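Local coordinates for 3-hexulose-6-phosphate synthase (Mycobacterium gastri, PDB 3AJX), which is a magnesium-binding TIM-barrel enzyme of the HUMPS family that is built as a dimer of two identical subunits, at residues A[34-37]-A[42-45]; A[58-63]-A[70-75]; A[81-86]-A[90-95]; A[108-113]-A[118-123]. The protein carries 1 engineered substitution. All coordinates share one frame; numbering follows the deposited sequence.

Contact 1 of 4, residues A[34-37]-A[42-45]. Engineered in segment 34-37: Lys-37 (natural residue Glu).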
loop_
_atom_site.group_PDB
_atom_site.type_symbol
_atom_site.label_atom_id
_atom_site.label_comp_id
_atom_site.label_asym_id
_atom_site.label_seq_id
_atom_site.Cartn_x
_atom_site.Cartn_y
_atom_site.Cartn_z
ATOM N N PRO A 34 3.188 7.285 2.972
ATOM C CA PRO A 34 3.858 8.084 1.939
ATOM C C PRO A 34 5.351 8.264 2.229
ATOM O O PRO A 34 6.164 8.346 1.312
ATOM C CB PRO A 34 3.084 9.403 1.964
ATOM C CG PRO A 34 2.616 9.495 3.385
ATOM C CD PRO A 34 2.171 8.083 3.680
ATOM N N LEU A 35 5.704 8.320 3.510
ATOM C CA LEU A 35 7.099 8.480 3.917
ATOM C C LEU A 35 7.924 7.253 3.538
ATOM O O LEU A 35 9.051 7.367 3.044
ATOM C CB LEU A 35 7.182 8.705 5.429
ATOM C CG LEU A 35 8.580 8.863 6.036
ATOM C CD1 LEU A 35 9.303 10.027 5.367
ATOM C CD2 LEU A 35 8.470 9.108 7.538
ATOM N N ILE A 36 7.363 6.075 3.778
ATOM C CA ILE A 36 8.048 4.836 3.441
ATOM C C ILE A 36 8.180 4.701 1.925
ATOM O O ILE A 36 9.225 4.305 1.423
ATOM C CB ILE A 36 7.295 3.620 4.019
ATOM C CG1 ILE A 36 7.387 3.652 5.551
ATOM C CG2 ILE A 36 7.877 2.319 3.458
ATOM C CD1 ILE A 36 6.566 2.592 6.244
ATOM N N LYS A 37 7.131 5.042 1.187
ATOM C CA LYS A 37 7.205 4.935 -0.267
ATOM C C LYS A 37 8.175 5.964 -0.837
ATOM O O LYS A 37 8.769 5.758 -1.896
ATOM C CB LYS A 37 5.815 5.111 -0.886
ATOM C CG LYS A 37 4.869 3.968 -0.549
ATOM C CD LYS A 37 3.487 4.150 -1.154
ATOM C CE LYS A 37 2.578 3.008 -0.720
ATOM N NZ LYS A 37 1.180 3.160 -1.204
ATOM N N SER A 42 14.913 2.552 4.782
ATOM C CA SER A 42 15.946 3.249 5.546
ATOM C C SER A 42 15.398 4.294 6.516
ATOM O O SER A 42 16.041 4.601 7.517
ATOM C CB SER A 42 16.974 3.902 4.609
ATOM O OG SER A 42 16.375 4.862 3.760
ATOM N N VAL A 43 14.216 4.841 6.242
ATOM C CA VAL A 43 13.668 5.837 7.158
ATOM C C VAL A 43 13.285 5.165 8.480
ATOM O O VAL A 43 13.391 5.769 9.549
ATOM C CB VAL A 43 12.447 6.582 6.552
ATOM C CG1 VAL A 43 11.295 5.623 6.310
ATOM C CG2 VAL A 43 12.026 7.720 7.476
ATOM N N ILE A 44 12.850 3.910 8.402
ATOM C CA ILE A 44 12.478 3.145 9.588
ATOM C C ILE A 44 13.721 2.916 10.441
ATOM O O ILE A 44 13.711 3.116 11.656
ATOM C CB ILE A 44 11.908 1.756 9.209
ATOM C CG1 ILE A 44 10.595 1.917 8.445
ATOM C CG2 ILE A 44 11.692 0.911 10.468
ATOM C CD1 ILE A 44 10.087 0.613 7.854
ATOM N N THR A 45 14.794 2.494 9.786
ATOM C CA THR A 45 16.047 2.214 10.467
ATOM C C THR A 45 16.619 3.454 11.136
ATOM O O THR A 45 17.097 3.393 12.268
ATOM C CB THR A 45 17.078 1.655 9.478
ATOM O OG1 THR A 45 16.500 0.546 8.777
ATOM C CG2 THR A 45 18.326 1.188 10.214
#
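In this (beta/alpha)8 barrel two consecutive helices, 33-39 and 42-50, lie between strands 28-31 and 55-62, and here the first turns of the pair meet through Leu-35, Ile-36, Val-43 and Ile-44. All four residues are buried, and the contact is purely apolar. Val-43 sits in the middle and reaches both partners on the earlier helix. Its CG2, which extends opposite its own backbone nitrogen, slants across the end of Leu-35, 3.8 Å from Leu-35 CD2. The other branch turns to Ile-36, with Val-43 CG1 4.4 Å from Ile-36 CG1. Leu-35 presents its fork because CG lies trans to the backbone N (chi1 179°). Beyond Val-43 the two isoleucines stretch out in similar conformations, and Ile-36 CD1 comes to 4.3 Å from Ile-44 CD1. These last two distances are loose, so it is the Leu-35/Val-43 pair that makes the close fit. The engineered Lys-37 faces elsewhere: its NZ forms a salt bridge with Glu-69 of the second subunit. Around the contact, Leu-35 and Val-43 pack on Ala-15 and Thr-12 of helix 12-22, while Ile-36 and Ile-44 both rest on Ala-58 of strand 55-62.

Contact 2 of 4, residues A[58-63]-A[70-75]. With MG (magnesium ion), chain F.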
loop_
_atom_site.group_PDB
_atom_site.type_symbol
_atom_site.label_atom_id
_atom_site.label_comp_id
_atom_site.label_asym_id
_atom_site.label_seq_id
_atom_site.Cartn_x
_atom_site.Cartn_y
_atom_site.Cartn_z
ATOM N N ALA A 58 5.710 0.953 11.453
ATOM C CA ALA A 58 5.899 1.128 10.009
ATOM C C ALA A 58 4.554 0.918 9.319
ATOM O O ALA A 58 4.043 -0.204 9.283
ATOM C CB ALA A 58 6.936 0.127 9.482
ATOM N N ASP A 59 3.987 1.999 8.787
ATOM C CA ASP A 59 2.684 1.942 8.125
ATOM C C ASP A 59 2.806 1.442 6.689
ATOM O O ASP A 59 2.595 2.190 5.727
ATOM C CB ASP A 59 2.031 3.330 8.136
ATOM C CG ASP A 59 0.518 3.265 8.049
ATOM O OD1 ASP A 59 -0.024 2.172 7.785
ATOM O OD2 ASP A 59 -0.133 4.313 8.243
ATOM N N MET A 60 3.140 0.163 6.553
ATOM C CA MET A 60 3.308 -0.464 5.246
ATOM C C MET A 60 1.999 -0.585 4.470
ATOM O O MET A 60 1.990 -0.491 3.243
ATOM C CB MET A 60 3.908 -1.864 5.423
ATOM C CG MET A 60 5.280 -1.907 6.068
ATOM S SD MET A 60 6.588 -1.292 4.982
ATOM C CE MET A 60 6.959 -2.761 3.995
ATOM N N LYS A 61 0.898 -0.780 5.196
ATOM C CA LYS A 61 -0.416 -0.968 4.582
ATOM C C LYS A 61 -0.314 -2.078 3.540
ATOM O O LYS A 61 -0.810 -1.959 2.420
ATOM C CB LYS A 61 -0.929 0.326 3.935
ATOM C CG LYS A 61 -1.523 1.317 4.930
ATOM C CD LYS A 61 -2.235 2.458 4.216
ATOM C CE LYS A 61 -2.859 3.437 5.201
ATOM N NZ LYS A 61 -1.832 4.098 6.054
ATOM N N THR A 62 0.337 -3.165 3.937
ATOM C CA THR A 62 0.527 -4.315 3.064
ATOM C C THR A 62 -0.780 -4.880 2.515
ATOM O O THR A 62 -1.749 -5.069 3.251
ATOM C CB THR A 62 1.279 -5.415 3.809
ATOM O OG1 THR A 62 2.544 -4.896 4.236
ATOM C CG2 THR A 62 1.498 -6.628 2.911
ATOM N N MET A 63 -0.794 -5.158 1.215
ATOM C CA MET A 63 -1.981 -5.701 0.570
ATOM C C MET A 63 -1.728 -7.107 0.032
ATOM O O MET A 63 -2.665 -7.865 -0.206
ATOM C CB MET A 63 -2.415 -4.782 -0.571
ATOM C CG MET A 63 -3.708 -5.185 -1.260
ATOM S SD MET A 63 -5.140 -5.164 -0.160
ATOM C CE MET A 63 -6.258 -6.238 -1.065
ATOM N N ALA A 70 6.157 -7.738 5.897
ATOM C CA ALA A 70 6.285 -7.619 7.341
ATOM C C ALA A 70 7.737 -7.892 7.725
ATOM O O ALA A 70 8.344 -7.137 8.484
ATOM C CB ALA A 70 5.365 -8.612 8.035
ATOM N N ASP A 71 8.296 -8.966 7.178
ATOM C CA ASP A 71 9.665 -9.335 7.497
ATOM C C ASP A 71 10.693 -8.250 7.196
ATOM O O ASP A 71 11.532 -7.938 8.044
ATOM C CB ASP A 71 10.058 -10.614 6.760
ATOM C CG ASP A 71 11.158 -11.374 7.473
ATOM O OD1 ASP A 71 10.954 -11.743 8.649
ATOM O OD2 ASP A 71 12.223 -11.601 6.866
ATOM N N ILE A 72 10.645 -7.668 6.005
ATOM C CA ILE A 72 11.635 -6.649 5.679
ATOM C C ILE A 72 11.486 -5.398 6.542
ATOM O O ILE A 72 12.480 -4.750 6.878
ATOM C CB ILE A 72 11.618 -6.292 4.163
ATOM C CG1 ILE A 72 10.283 -5.657 3.762
ATOM C CG2 ILE A 72 11.902 -7.551 3.344
ATOM C CD1 ILE A 72 10.214 -5.279 2.282
ATOM N N ALA A 73 10.254 -5.066 6.925
ATOM C CA ALA A 73 10.022 -3.898 7.772
ATOM C C ALA A 73 10.531 -4.175 9.192
ATOM O O ALA A 73 11.152 -3.313 9.820
ATOM C CB ALA A 73 8.532 -3.553 7.794
ATOM N N PHE A 74 10.266 -5.376 9.698
ATOM C CA PHE A 74 10.727 -5.757 11.032
ATOM C C PHE A 74 12.251 -5.762 11.073
ATOM O O PHE A 74 12.859 -5.255 12.018
ATOM C CB PHE A 74 10.205 -7.151 11.406
ATOM C CG PHE A 74 8.744 -7.185 11.771
ATOM C CD1 PHE A 74 7.947 -8.256 11.377
ATOM C CD2 PHE A 74 8.171 -6.165 12.524
ATOM C CE1 PHE A 74 6.602 -8.312 11.728
ATOM C CE2 PHE A 74 6.821 -6.214 12.883
ATOM C CZ PHE A 74 6.038 -7.291 12.483
ATOM N N LYS A 75 12.864 -6.333 10.043
ATOM C CA LYS A 75 14.317 -6.404 9.978
ATOM C C LYS A 75 14.942 -5.021 9.871
ATOM O O LYS A 75 16.081 -4.812 10.294
ATOM C CB LYS A 75 14.749 -7.279 8.798
ATOM C CG LYS A 75 14.519 -8.764 9.055
ATOM C CD LYS A 75 15.029 -9.643 7.927
ATOM C CE LYS A 75 14.965 -11.112 8.336
ATOM N NZ LYS A 75 15.625 -12.009 7.345
HETATM MG MG MG F . -1.423 5.428 9.459
HETATM O O HOH W 1 -3.041 5.374 8.234
HETATM O O HOH W 2 -1.764 5.905 10.940
HETATM O O HOH W 3 -2.095 3.428 9.870
#
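No flat group takes part in the touching between Met-60 and Ala-73, which carry this contact; the Asp-59 carboxylate, on the strand and turned from the helix, is the one that holds the metal. Its OD2 binds the magnesium ion at 2.1 Å. The same oxygen forms a salt bridge with Lys-61 NZ, 2.8 Å from Asp-59 OD2, while OD1 is hydrogen-bonded to Thr-82. Lys-61 bends at its last torsion (chi4 63°), which folds its ammonium group back beside the carboxylate. Glu-30 also belongs to the metal site, and water 1 lies 2.0 Å from the magnesium. On the other side of strand 55-62 the chemistry changes completely. Met-60 is folded at chi2 and chi3, so that its thioether curls round the methyl of Ala-73: Met-60 CG lies 4.0 Å and Met-60 SD 4.1 Å from Ala-73 CB. The terminal CE goes on toward Ile-72, and Ala-58 CB adds a looser contact to the same Ala-73 methyl. Strand and helix run nearly antiparallel, at 167°, as expected within a beta-alpha-beta unit of a TIM barrel. Alternate residues of the strand thus serve two surroundings: Asp-59 and Lys-61 bring charge to the metal site, whereas Ala-58 and Met-60 give helix 66-75 an apolar surface; a polar link from strand to helix comes farther on, between Thr-62 OG1 and Glu-69.

Contact 3 of 4, residues A[81-86]-A[90-95]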
loop_
_atom_site.group_PDB
_atom_site.type_symbol
_atom_site.label_atom_id
_atom_site.label_comp_id
_atom_site.label_asym_id
_atom_site.label_seq_id
_atom_site.Cartn_x
_atom_site.Cartn_y
_atom_site.Cartn_z
ATOM N N VAL A 81 3.995 -3.363 12.338
ATOM C CA VAL A 81 3.778 -3.127 10.918
ATOM C C VAL A 81 2.291 -3.254 10.628
ATOM O O VAL A 81 1.593 -4.027 11.284
ATOM C CB VAL A 81 4.534 -4.152 10.045
ATOM C CG1 VAL A 81 6.026 -4.073 10.320
ATOM C CG2 VAL A 81 4.011 -5.550 10.312
ATOM N N THR A 82 1.807 -2.485 9.659
ATOM C CA THR A 82 0.398 -2.551 9.300
ATOM C C THR A 82 0.157 -3.360 8.044
ATOM O O THR A 82 0.957 -3.341 7.107
ATOM C CB THR A 82 -0.234 -1.156 9.064
ATOM O OG1 THR A 82 0.484 -0.452 8.044
ATOM C CG2 THR A 82 -0.232 -0.354 10.337
ATOM N N VAL A 83 -0.963 -4.075 8.053
ATOM C CA VAL A 83 -1.422 -4.874 6.928
ATOM C C VAL A 83 -2.866 -4.415 6.787
ATOM O O VAL A 83 -3.540 -4.192 7.793
ATOM C CB VAL A 83 -1.411 -6.382 7.244
ATOM C CG1 VAL A 83 -1.980 -7.170 6.063
ATOM C CG2 VAL A 83 -0.001 -6.835 7.558
ATOM N N LEU A 84 -3.335 -4.247 5.557
ATOM C CA LEU A 84 -4.709 -3.800 5.332
ATOM C C LEU A 84 -5.735 -4.876 5.666
ATOM O O LEU A 84 -5.539 -6.050 5.364
ATOM C CB LEU A 84 -4.904 -3.376 3.874
ATOM C CG LEU A 84 -4.157 -2.124 3.427
ATOM C CD1 LEU A 84 -4.412 -1.868 1.941
ATOM C CD2 LEU A 84 -4.620 -0.937 4.264
ATOM N N GLY A 85 -6.831 -4.465 6.296
ATOM C CA GLY A 85 -7.882 -5.412 6.621
ATOM C C GLY A 85 -8.510 -5.958 5.349
ATOM O O GLY A 85 -9.152 -7.008 5.363
ATOM N N SER A 86 -8.326 -5.237 4.247
ATOM C CA SER A 86 -8.866 -5.647 2.953
ATOM C C SER A 86 -8.027 -6.753 2.315
ATOM O O SER A 86 -8.435 -7.355 1.323
ATOM C CB SER A 86 -8.914 -4.454 2.007
ATOM O OG SER A 86 -7.627 -3.883 1.878
ATOM N N SER A 90 -4.848 -14.953 4.201
ATOM C CA SER A 90 -3.533 -15.582 4.118
ATOM C C SER A 90 -2.410 -14.551 4.164
ATOM O O SER A 90 -1.310 -14.844 4.629
ATOM C CB SER A 90 -3.421 -16.428 2.842
ATOM O OG SER A 90 -3.460 -15.623 1.679
ATOM N N THR A 91 -2.692 -13.341 3.690
ATOM C CA THR A 91 -1.705 -12.269 3.699
ATOM C C THR A 91 -1.496 -11.794 5.135
ATOM O O THR A 91 -0.365 -11.581 5.582
ATOM C CB THR A 91 -2.180 -11.098 2.818
ATOM O OG1 THR A 91 -2.247 -11.537 1.456
ATOM C CG2 THR A 91 -1.225 -9.909 2.925
ATOM N N ILE A 92 -2.595 -11.630 5.862
ATOM C CA ILE A 92 -2.509 -11.206 7.246
ATOM C C ILE A 92 -1.832 -12.314 8.046
ATOM O O ILE A 92 -0.995 -12.045 8.905
ATOM C CB ILE A 92 -3.910 -10.909 7.819
ATOM C CG1 ILE A 92 -4.495 -9.692 7.094
ATOM C CG2 ILE A 92 -3.819 -10.662 9.320
ATOM C CD1 ILE A 92 -5.932 -9.364 7.452
ATOM N N ALA A 93 -2.186 -13.560 7.747
ATOM C CA ALA A 93 -1.596 -14.699 8.441
ATOM C C ALA A 93 -0.081 -14.726 8.239
ATOM O O ALA A 93 0.667 -15.037 9.160
ATOM C CB ALA A 93 -2.213 -16.000 7.935
ATOM N N GLY A 94 0.359 -14.401 7.025
ATOM C CA GLY A 94 1.778 -14.391 6.720
ATOM C C GLY A 94 2.508 -13.321 7.509
ATOM O O GLY A 94 3.610 -13.550 8.008
ATOM N N ALA A 95 1.900 -12.144 7.611
ATOM C CA ALA A 95 2.503 -11.053 8.362
ATOM C C ALA A 95 2.586 -11.450 9.837
ATOM O O ALA A 95 3.590 -11.192 10.504
ATOM C CB ALA A 95 1.672 -9.787 8.206
#
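Val-83 carries this contact with Ile-92 and Ala-95, its side chain leaving the strand toward the helix and its two methyls splitting to different partners. From CB, the branch CG1 leaves trans to the backbone nitrogen (chi1 177°) and runs obliquely against Ile-92, with Val-83 CG1 3.7 Å from Ile-92 CG1. The same methyl also touches Thr-91, Val-83 CG1 lying 4.2 Å from Thr-91 CG2. The second branch, CG2, meets Ala-95 one helical turn along: Val-83 CG2 to Ala-95 CB is 3.5 Å, shorter than an ordinary methyl-methyl contact, a tight spot where this branch of the valine meets the short side chain of an alanine. Ile-92 extends past the valine along the strand in the direction of its C-terminal end. At its tip, Ile-92 CD1 lies 3.9 Å from the backbone oxygen Leu-84 O and comes near Gly-85 CA at 4.5 Å. The hydroxyl of Thr-91 is engaged elsewhere, in a hydrogen bond between Thr-91 OG1 and Asp-138 of the second subunit, so this helix also serves the dimer interface. Strand 80-84 and helix 89-102 are the first two elements of a beta-alpha-beta crossover completed by strand 105-109; their local axes approach to 8.9 Å and run almost antiparallel, at 169°. Val-83 and Ala-95 share Val-106 of that next strand as a neighbour, Ala-95 also touches Ala-70 of the preceding helix 66-75, and Ile-92 packs on Leu-126 in the loop after helix 116-125.

Contact 4 of 4, residues A[108-113]-A[118-123]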
loop_
_atom_site.group_PDB
_atom_site.type_symbol
_atom_site.label_atom_id
_atom_site.label_comp_id
_atom_site.label_asym_id
_atom_site.label_seq_id
_atom_site.Cartn_x
_atom_site.Cartn_y
_atom_site.Cartn_z
ATOM N N VAL A 108 -3.631 -4.424 12.105
ATOM C CA VAL A 108 -4.420 -4.453 10.884
ATOM C C VAL A 108 -5.139 -3.116 10.745
ATOM O O VAL A 108 -5.916 -2.724 11.615
ATOM C CB VAL A 108 -5.433 -5.618 10.900
ATOM C CG1 VAL A 108 -6.325 -5.550 9.667
ATOM C CG2 VAL A 108 -4.683 -6.949 10.933
ATOM N N ASP A 109 -4.843 -2.411 9.657
ATOM C CA ASP A 109 -5.438 -1.109 9.378
ATOM C C ASP A 109 -6.776 -1.340 8.684
ATOM O O ASP A 109 -6.821 -1.833 7.556
ATOM C CB ASP A 109 -4.504 -0.302 8.470
ATOM C CG ASP A 109 -4.934 1.139 8.327
ATOM O OD1 ASP A 109 -6.136 1.416 8.495
ATOM O OD2 ASP A 109 -4.071 1.993 8.033
ATOM N N LEU A 110 -7.866 -0.983 9.357
ATOM C CA LEU A 110 -9.196 -1.197 8.798
ATOM C C LEU A 110 -9.697 -0.056 7.918
ATOM O O LEU A 110 -10.894 0.045 7.641
ATOM C CB LEU A 110 -10.190 -1.478 9.935
ATOM C CG LEU A 110 -9.849 -2.730 10.760
ATOM C CD1 LEU A 110 -10.816 -2.878 11.926
ATOM C CD2 LEU A 110 -9.901 -3.973 9.870
ATOM N N ILE A 111 -8.781 0.792 7.464
ATOM C CA ILE A 111 -9.149 1.906 6.598
ATOM C C ILE A 111 -9.930 1.393 5.383
ATOM O O ILE A 111 -9.579 0.372 4.786
ATOM C CB ILE A 111 -7.882 2.671 6.123
ATOM C CG1 ILE A 111 -8.280 3.888 5.285
ATOM C CG2 ILE A 111 -6.983 1.745 5.319
ATOM C CD1 ILE A 111 -7.119 4.819 4.971
ATOM N N GLY A 112 -11.004 2.093 5.035
ATOM C CA GLY A 112 -11.809 1.701 3.892
ATOM C C GLY A 112 -12.753 0.529 4.099
ATOM O O GLY A 112 -13.526 0.192 3.198
ATOM N N ILE A 113 -12.694 -0.106 5.268
ATOM C CA ILE A 113 -13.563 -1.240 5.558
ATOM C C ILE A 113 -14.946 -0.751 5.976
ATOM O O ILE A 113 -15.071 0.092 6.861
ATOM C CB ILE A 113 -12.977 -2.118 6.686
ATOM C CG1 ILE A 113 -11.638 -2.715 6.240
ATOM C CG2 ILE A 113 -13.959 -3.226 7.050
ATOM C CD1 ILE A 113 -11.751 -3.722 5.118
ATOM N N THR A 118 -16.836 -6.151 12.473
ATOM C CA THR A 118 -16.830 -7.540 12.036
ATOM C C THR A 118 -15.449 -7.962 11.551
ATOM O O THR A 118 -14.925 -8.995 11.966
ATOM C CB THR A 118 -17.860 -7.770 10.909
ATOM O OG1 THR A 118 -19.176 -7.704 11.467
ATOM C CG2 THR A 118 -17.667 -9.138 10.250
ATOM N N ARG A 119 -14.849 -7.157 10.683
ATOM C CA ARG A 119 -13.536 -7.502 10.164
ATOM C C ARG A 119 -12.512 -7.538 11.289
ATOM O O ARG A 119 -11.611 -8.369 11.276
ATOM C CB ARG A 119 -13.112 -6.512 9.075
ATOM C CG ARG A 119 -11.825 -6.898 8.359
ATOM C CD ARG A 119 -11.862 -8.343 7.863
ATOM N NE ARG A 119 -10.694 -8.661 7.041
ATOM C CZ ARG A 119 -10.270 -9.895 6.781
ATOM N NH1 ARG A 119 -10.909 -10.945 7.277
ATOM N NH2 ARG A 119 -9.201 -10.080 6.017
ATOM N N ALA A 120 -12.667 -6.656 12.273
ATOM C CA ALA A 120 -11.745 -6.615 13.408
ATOM C C ALA A 120 -11.690 -7.970 14.111
ATOM O O ALA A 120 -10.609 -8.480 14.419
ATOM C CB ALA A 120 -12.176 -5.535 14.398
ATOM N N GLN A 121 -12.859 -8.545 14.373
ATOM C CA GLN A 121 -12.939 -9.836 15.040
ATOM C C GLN A 121 -12.293 -10.923 14.203
ATOM O O GLN A 121 -11.601 -11.796 14.727
ATOM C CB GLN A 121 -14.402 -10.192 15.325
ATOM C CG GLN A 121 -14.924 -9.554 16.594
ATOM C CD GLN A 121 -14.312 -10.172 17.841
ATOM O OE1 GLN A 121 -14.208 -9.525 18.882
ATOM N NE2 GLN A 121 -13.922 -11.441 17.744
ATOM N N GLU A 122 -12.514 -10.867 12.896
ATOM C CA GLU A 122 -11.938 -11.856 11.999
ATOM C C GLU A 122 -10.412 -11.812 11.982
ATOM O O GLU A 122 -9.758 -12.853 12.061
ATOM C CB GLU A 122 -12.484 -11.658 10.584
ATOM C CG GLU A 122 -13.948 -12.060 10.458
ATOM C CD GLU A 122 -14.565 -11.651 9.143
ATOM O OE1 GLU A 122 -13.837 -11.159 8.259
ATOM O OE2 GLU A 122 -15.792 -11.831 8.988
ATOM N N VAL A 123 -9.840 -10.615 11.891
ATOM C CA VAL A 123 -8.382 -10.506 11.843
ATOM C C VAL A 123 -7.735 -10.714 13.206
ATOM O O VAL A 123 -6.568 -11.095 13.292
ATOM C CB VAL A 123 -7.926 -9.153 11.242
ATOM C CG1 VAL A 123 -8.573 -8.958 9.880
ATOM C CG2 VAL A 123 -8.262 -8.012 12.184
#
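Leu-110 and Arg-119 are brought together by two torsions: chi1 of -61° sends the leucine fork toward the helix, and the arginine's chi1 of -173°, with CG trans to the backbone N, lays CG against that fork before a bend at chi2 turns the rest of the chain. The contact belongs to the beta-alpha-beta unit of the TIM barrel formed by strand 105-109, helix 116-125 and strand 130-134. The two leucine methyls divide their work, with Leu-110 CD2 3.8 Å from Arg-119 CG and Leu-110 CD1 3.9 Å from Ala-120 CB. Farther along the loop, Ile-113 crosses the start of the same arginine, its CG2 4.0 Å from Arg-119 CB. Val-108 near the end of the strand and Val-123 of the helix meet tip to tip, Val-108 CB lying 3.9 Å from Val-123 CG2. Val-123 has a second task: its CG1 stands 3.5 Å above the guanidinium plane of Arg-119, displaced toward the rim. That guanidinium is gripped from several directions. Arg-119 NE donates to the backbone oxygen of Gly-85, NH2 forms a salt bridge with Asp-89, and NH1 reaches Glu-122 OE1 at 3.1 Å on its anti lone pair. So the apolar stem packs against the loop while the charged end ties the helix to Gly-85, just past strand 80-84, and to the first residue of helix 89-102. The loop is shaped by a type II turn from Leu-110 to Ile-113 and, overlapping its start, by an Asx turn: Ile-111 N donates to Asp-109 OD1 at 2.9 Å, approaching from 32° out of the carboxylate plane.

How the contacts relate
All four contacts are buried and follow one another along the chain, stepping round the barrel wall. Contact 1 joins two helices, whereas contacts 2, 3 and 4 each set a strand, or the loop after it, against its own following helix. Neighbouring contacts interlock: Ile-44 of contact 1 packs on Ala-58 of contact 2, Thr-82 of contact 3 is hydrogen-bonded to Asp-59 of contact 2, and Ile-92 of contact 3 touches Val-123 of contact 4. Across each interface the chemistry is apolar. Charged groups face the barrel interior in contact 2, at the magnesium, and in contact 4 through Asp-109, while Arg-119 adds charge on the helix side. Each contact also has residues near the second subunit.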